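Local coordinates for aminopeptidase (Aneurinibacillus sp. AM-1, PDB 5IB9), which probably removes amino-terminal residues from peptides as a zinc-dependent exopeptidase of the M28 family and here holds a bestatin-type inhibitor, at residues D221-V232 / T262-E273. Residues are numbered along the deposited sequence; the frame is centred on the assembly and turned at random.
With ZN (zinc ion), chain C; ZN (zinc ion), chain B; BES (2-(3-amino-2-hydroxy-4-phenyl-butyrylamino)-4-methyl-pentanoic acid), chain H.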
loop_
_atom_site.group_PDB
_atom_site.type_symbol
_atom_site.label_atom_id
_atom_site.label_comp_id
_atom_site.label_asym_id
_atom_site.label_seq_id
_atom_site.Cartn_x
_atom_site.Cartn_y
_atom_site.Cartn_z
ATOM N N ASP A 221 18.458 19.818 -1.566
ATOM C CA ASP A 221 18.047 18.907 -2.647
ATOM C C ASP A 221 18.400 17.450 -2.287
ATOM O O ASP A 221 19.281 17.154 -1.474
ATOM C CB ASP A 221 18.835 19.199 -3.922
ATOM C CG ASP A 221 18.599 20.605 -4.498
ATOM O OD1 ASP A 221 17.567 21.271 -4.124
ATOM O OD2 ASP A 221 19.354 20.985 -5.440
ATOM N N ILE A 222 17.610 16.523 -2.863
ATOM C CA ILE A 222 17.856 15.083 -2.754
ATOM C C ILE A 222 17.941 14.457 -4.174
ATOM O O ILE A 222 17.168 14.834 -5.041
ATOM C CB ILE A 222 16.647 14.375 -2.056
ATOM C CG1 ILE A 222 16.460 14.988 -0.630
ATOM C CG2 ILE A 222 16.925 12.893 -1.841
ATOM C CD1 ILE A 222 15.003 14.575 -0.072
ATOM N N ILE A 223 18.886 13.533 -4.352
ATOM C CA ILE A 223 18.940 12.696 -5.565
ATOM C C ILE A 223 18.872 11.237 -5.071
ATOM O O ILE A 223 19.516 10.856 -4.136
ATOM C CB ILE A 223 20.247 12.896 -6.334
ATOM C CG1 ILE A 223 20.121 14.247 -6.945
ATOM C CG2 ILE A 223 20.233 11.877 -7.455
ATOM C CD1 ILE A 223 21.414 14.731 -7.683
ATOM N N ILE A 224 18.027 10.443 -5.771
ATOM C CA ILE A 224 17.892 8.939 -5.577
ATOM C C ILE A 224 18.579 8.241 -6.710
ATOM O O ILE A 224 18.436 8.645 -7.902
ATOM C CB ILE A 224 16.439 8.564 -5.498
ATOM C CG1 ILE A 224 15.757 9.289 -4.297
ATOM C CG2 ILE A 224 16.309 7.108 -5.317
ATOM C CD1 ILE A 224 14.230 9.061 -4.229
ATOM N N ILE A 225 19.450 7.285 -6.323
ATOM C CA ILE A 225 20.075 6.349 -7.363
ATOM C C ILE A 225 19.553 5.009 -6.973
ATOM O O ILE A 225 19.834 4.540 -5.842
ATOM C CB ILE A 225 21.598 6.438 -7.268
ATOM C CG1 ILE A 225 22.160 7.891 -7.446
ATOM C CG2 ILE A 225 22.245 5.524 -8.312
ATOM C CD1 ILE A 225 22.269 8.666 -6.087
ATOM N N GLY A 226 18.874 4.374 -7.904
ATOM C CA GLY A 226 18.191 3.085 -7.594
ATOM C C GLY A 226 18.582 1.953 -8.587
ATOM O O GLY A 226 19.055 2.191 -9.702
ATOM N N SER A 227 18.244 0.755 -8.138
ATOM C CA SER A 227 18.341 -0.505 -8.925
ATOM C C SER A 227 17.456 -1.458 -8.201
ATOM O O SER A 227 16.927 -1.159 -7.124
ATOM C CB SER A 227 19.811 -1.020 -9.021
ATOM O OG SER A 227 20.335 -1.072 -7.666
ATOM N N HIS A 228 17.241 -2.647 -8.761
ATOM C CA HIS A 228 16.470 -3.703 -8.055
ATOM C C HIS A 228 17.301 -4.961 -7.853
ATOM O O HIS A 228 18.142 -5.306 -8.708
ATOM C CB HIS A 228 15.109 -4.049 -8.784
ATOM C CG HIS A 228 15.242 -4.708 -10.152
ATOM N ND1 HIS A 228 15.186 -6.102 -10.300
ATOM C CD2 HIS A 228 15.228 -4.163 -11.371
ATOM C CE1 HIS A 228 15.236 -6.350 -11.633
ATOM N NE2 HIS A 228 15.287 -5.203 -12.282
ATOM N N HIS A 229 17.077 -5.579 -6.703
ATOM C CA HIS A 229 17.904 -6.750 -6.331
ATOM C C HIS A 229 17.291 -8.116 -6.505
ATOM O O HIS A 229 17.984 -9.062 -6.259
ATOM C CB HIS A 229 18.475 -6.578 -4.885
ATOM C CG HIS A 229 17.439 -6.254 -3.843
ATOM N ND1 HIS A 229 16.299 -6.947 -3.506
ATOM C CD2 HIS A 229 17.456 -5.140 -3.066
ATOM C CE1 HIS A 229 15.637 -6.268 -2.538
ATOM N NE2 HIS A 229 16.375 -5.191 -2.256
ATOM N N ASP A 230 16.066 -8.137 -7.008
ATOM C CA ASP A 230 15.436 -9.445 -7.339
ATOM C C ASP A 230 15.596 -9.739 -8.835
ATOM O O ASP A 230 15.879 -8.844 -9.657
ATOM C CB ASP A 230 13.951 -9.412 -7.020
ATOM C CG ASP A 230 13.139 -8.418 -7.823
ATOM O OD1 ASP A 230 13.543 -7.219 -8.009
ATOM O OD2 ASP A 230 12.063 -8.822 -8.316
ATOM N N SER A 231 15.440 -11.063 -9.097
ATOM C CA SER A 231 15.437 -11.472 -10.529
ATOM C C SER A 231 14.279 -12.412 -10.756
ATOM O O SER A 231 13.596 -12.781 -9.831
ATOM C CB SER A 231 16.773 -12.138 -10.930
ATOM O OG SER A 231 16.884 -13.400 -10.278
ATOM N N VAL A 232 13.975 -12.661 -12.035
ATOM C CA VAL A 232 12.845 -13.627 -12.293
ATOM C C VAL A 232 13.253 -15.083 -12.022
ATOM O O VAL A 232 14.446 -15.416 -11.962
ATOM C CB VAL A 232 12.361 -13.490 -13.755
ATOM C CG1 VAL A 232 11.807 -12.045 -13.976
ATOM C CG2 VAL A 232 13.408 -13.890 -14.804
ATOM N N THR A 262 24.383 17.894 -1.582
ATOM C CA THR A 262 23.056 17.351 -1.947
ATOM C C THR A 262 22.962 15.959 -1.312
ATOM O O THR A 262 23.892 15.134 -1.418
ATOM C CB THR A 262 23.013 17.197 -3.469
ATOM O OG1 THR A 262 23.160 18.505 -4.079
ATOM C CG2 THR A 262 21.697 16.598 -3.999
ATOM N N GLU A 263 21.794 15.682 -0.682
ATOM C CA GLU A 263 21.560 14.419 -0.015
ATOM C C GLU A 263 21.439 13.338 -1.113
ATOM O O GLU A 263 20.705 13.574 -2.084
ATOM C CB GLU A 263 20.245 14.506 0.734
ATOM C CG GLU A 263 19.909 13.133 1.363
ATOM C CD GLU A 263 18.748 13.315 2.371
ATOM O OE1 GLU A 263 18.612 14.381 3.085
ATOM O OE2 GLU A 263 17.992 12.345 2.542
ATOM N N LEU A 264 22.164 12.231 -0.932
ATOM C CA LEU A 264 22.083 11.146 -1.948
ATOM C C LEU A 264 21.526 9.942 -1.254
ATOM O O LEU A 264 21.969 9.563 -0.156
ATOM C CB LEU A 264 23.538 10.896 -2.465
ATOM C CG LEU A 264 24.197 12.038 -3.161
ATOM C CD1 LEU A 264 25.586 11.646 -3.650
ATOM C CD2 LEU A 264 23.438 12.489 -4.311
ATOM N N ARG A 265 20.528 9.322 -1.881
ATOM C CA ARG A 265 19.963 8.082 -1.348
ATOM C C ARG A 265 20.235 7.014 -2.358
ATOM O O ARG A 265 19.678 7.098 -3.499
ATOM C CB ARG A 265 18.435 8.227 -1.120
ATOM C CG ARG A 265 18.107 9.408 -0.122
ATOM C CD ARG A 265 16.644 9.484 0.141
ATOM N NE ARG A 265 16.447 10.559 1.108
ATOM C CZ ARG A 265 15.246 10.806 1.606
ATOM N NH1 ARG A 265 14.133 10.080 1.337
ATOM N NH2 ARG A 265 15.184 11.771 2.465
ATOM N N PHE A 266 20.948 5.992 -1.970
ATOM C CA PHE A 266 21.273 4.828 -2.840
ATOM C C PHE A 266 20.393 3.708 -2.398
ATOM O O PHE A 266 20.371 3.329 -1.209
ATOM C CB PHE A 266 22.764 4.462 -2.656
ATOM C CG PHE A 266 23.743 5.539 -3.068
ATOM C CD1 PHE A 266 24.174 5.581 -4.374
ATOM C CD2 PHE A 266 24.113 6.488 -2.145
ATOM C CE1 PHE A 266 25.024 6.562 -4.826
ATOM C CE2 PHE A 266 25.089 7.466 -2.537
ATOM C CZ PHE A 266 25.504 7.506 -3.871
ATOM N N ILE A 267 19.569 3.190 -3.351
ATOM C CA ILE A 267 18.530 2.281 -2.932
ATOM C C ILE A 267 18.530 1.039 -3.847
ATOM O O ILE A 267 18.617 1.174 -5.095
ATOM C CB ILE A 267 17.092 2.947 -2.989
ATOM C CG1 ILE A 267 17.117 4.251 -2.233
ATOM C CG2 ILE A 267 16.065 1.925 -2.461
ATOM C CD1 ILE A 267 15.731 4.921 -2.273
ATOM N N THR A 268 18.416 -0.138 -3.196
ATOM C CA THR A 268 18.089 -1.299 -4.027
ATOM C C THR A 268 16.712 -1.760 -3.666
ATOM O O THR A 268 16.351 -1.930 -2.508
ATOM C CB THR A 268 19.180 -2.449 -3.892
ATOM O OG1 THR A 268 19.200 -2.996 -2.563
ATOM C CG2 THR A 268 20.491 -1.827 -4.269
ATOM N N PHE A 269 15.870 -1.928 -4.706
ATOM C CA PHE A 269 14.446 -2.232 -4.470
ATOM C C PHE A 269 14.152 -3.705 -4.571
ATOM O O PHE A 269 14.725 -4.375 -5.432
ATOM C CB PHE A 269 13.617 -1.513 -5.495
ATOM C CG PHE A 269 13.735 -0.026 -5.536
ATOM C CD1 PHE A 269 13.191 0.764 -4.486
ATOM C CD2 PHE A 269 14.354 0.639 -6.565
ATOM C CE1 PHE A 269 13.294 2.165 -4.500
ATOM C CE2 PHE A 269 14.454 2.043 -6.604
ATOM C CZ PHE A 269 13.924 2.775 -5.575
ATOM N N GLY A 270 13.223 -4.177 -3.735
ATOM C CA GLY A 270 12.777 -5.577 -3.873
ATOM C C GLY A 270 11.563 -5.659 -4.766
ATOM O O GLY A 270 10.890 -4.687 -5.067
ATOM N N ALA A 271 11.301 -6.898 -5.210
ATOM C CA ALA A 271 10.015 -7.232 -5.898
ATOM C C ALA A 271 9.776 -6.375 -7.054
ATOM O O ALA A 271 8.662 -6.044 -7.387
ATOM C CB ALA A 271 8.816 -7.292 -4.872
ATOM N N GLU A 272 10.794 -5.931 -7.787
ATOM C CA GLU A 272 10.643 -5.184 -9.031
ATOM C C GLU A 272 9.914 -6.040 -10.092
ATOM O O GLU A 272 9.035 -5.512 -10.795
ATOM C CB GLU A 272 11.988 -4.616 -9.544
ATOM C CG GLU A 272 11.831 -3.653 -10.730
ATOM C CD GLU A 272 11.904 -4.380 -12.094
ATOM O OE1 GLU A 272 12.166 -5.608 -12.163
ATOM O OE2 GLU A 272 11.652 -3.603 -13.041
ATOM N N GLU A 273 10.305 -7.304 -10.118
ATOM C CA GLU A 273 9.817 -8.144 -11.254
ATOM C C GLU A 273 8.358 -8.509 -11.037
ATOM O O GLU A 273 7.702 -8.932 -12.028
ATOM C CB GLU A 273 10.674 -9.372 -11.295
ATOM C CG GLU A 273 12.204 -9.205 -11.639
ATOM C CD GLU A 273 12.486 -8.745 -13.083
ATOM O OE1 GLU A 273 11.492 -8.432 -13.814
ATOM O OE2 GLU A 273 13.758 -8.664 -13.419
HETATM ZN ZN ZN C . 15.344 -5.170 -14.309
HETATM ZN ZN ZN B . 13.475 -7.967 -15.388
HETATM N N2 BES H . 14.705 -4.541 -16.716
HETATM C C1 BES H . 13.313 -4.916 -16.966
HETATM C C6 BES H . 12.664 -3.813 -17.798
HETATM C C7 BES H . 13.099 -3.647 -19.250
HETATM C C8 BES H . 13.386 -4.745 -20.099
HETATM C C12 BES H . 13.175 -2.334 -19.764
HETATM C C9 BES H . 13.744 -4.511 -21.443
HETATM C C11 BES H . 13.543 -2.098 -21.119
HETATM C C10 BES H . 13.831 -3.196 -21.945
HETATM C C2 BES H . 12.578 -5.120 -15.636
HETATM O O2 BES H . 13.520 -5.917 -14.919
HETATM C C3 BES H . 11.364 -5.918 -15.969
HETATM O O3 BES H . 11.527 -7.063 -16.378
HETATM N N1 BES H . 10.223 -5.325 -15.890
HETATM C C4 BES H . 9.012 -6.049 -16.289
HETATM C C13 BES H . 7.905 -5.037 -16.049
HETATM C C14 BES H . 7.733 -4.622 -14.584
HETATM C C15 BES H . 6.501 -3.725 -14.592
HETATM C C16 BES H . 7.615 -5.781 -13.593
HETATM C C5 BES H . 8.945 -6.345 -17.782
HETATM O O1 BES H . 8.138 -7.231 -18.190
HETATM O O4 BES H . 9.644 -5.736 -18.612
HETATM O O HOH W 1 21.884 19.906 -6.170
HETATM O O HOH W 2 15.602 -10.851 -13.810
#
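Asp230 turns its carboxylate to the backbone just beyond strand 263-269: OD2 takes the Glu273 N-H on its syn lone pair (2.9 Å, 165° at the hydrogen), and OD1 takes that of Glu272 from above the carboxylate plane. His228 ND1 makes weak bonds to both OD1 (3.0 Å) and the Asp230 carbonyl O, which help to orient the imidazole whose NE2 binds a zinc ion at 2.0 Å. With an alanine here in place of Asp230, the Glu272 and Glu273 N-H groups would probably lose their acceptors, and His228 ND1 would keep just the weak carbonyl bond of these two. Glu273 grips the second zinc through OE2 (2.1 Å) and, more loosely, OE1; Asp240 joins the two metals, Asp301 and His371 complete their protein ligands, and the inhibitor hydroxyl O2 reaches both. Glu272, bent at chi2 (-91°), lays its carboxylate over one face of the His228 ring, the planes 15° apart. The paired strands 222-228 and 263-269 run parallel, linked by helix 238-256 in a beta-alpha-beta crossover of the M28 peptidase fold, which sets the metal site at their C-terminal ends. Eight backbone hydrogen bonds join the segments, from Glu263 N to Asp221 O through to His229 N to Phe269 O. Gly226 leaves room for the Phe269 ring, whose CE2 lies 4.0 Å from Gly226 CA. Farther back, Arg265 clasps Glu263 OE2 side-on with NE and NH2, while Ile222 CD1 covers a guanidinium face; Glu290 is a second carboxylate partner. On the other side of the sheet, Ile225 CD1 sits over the Phe266 ring, 4.1 Å from its centroid.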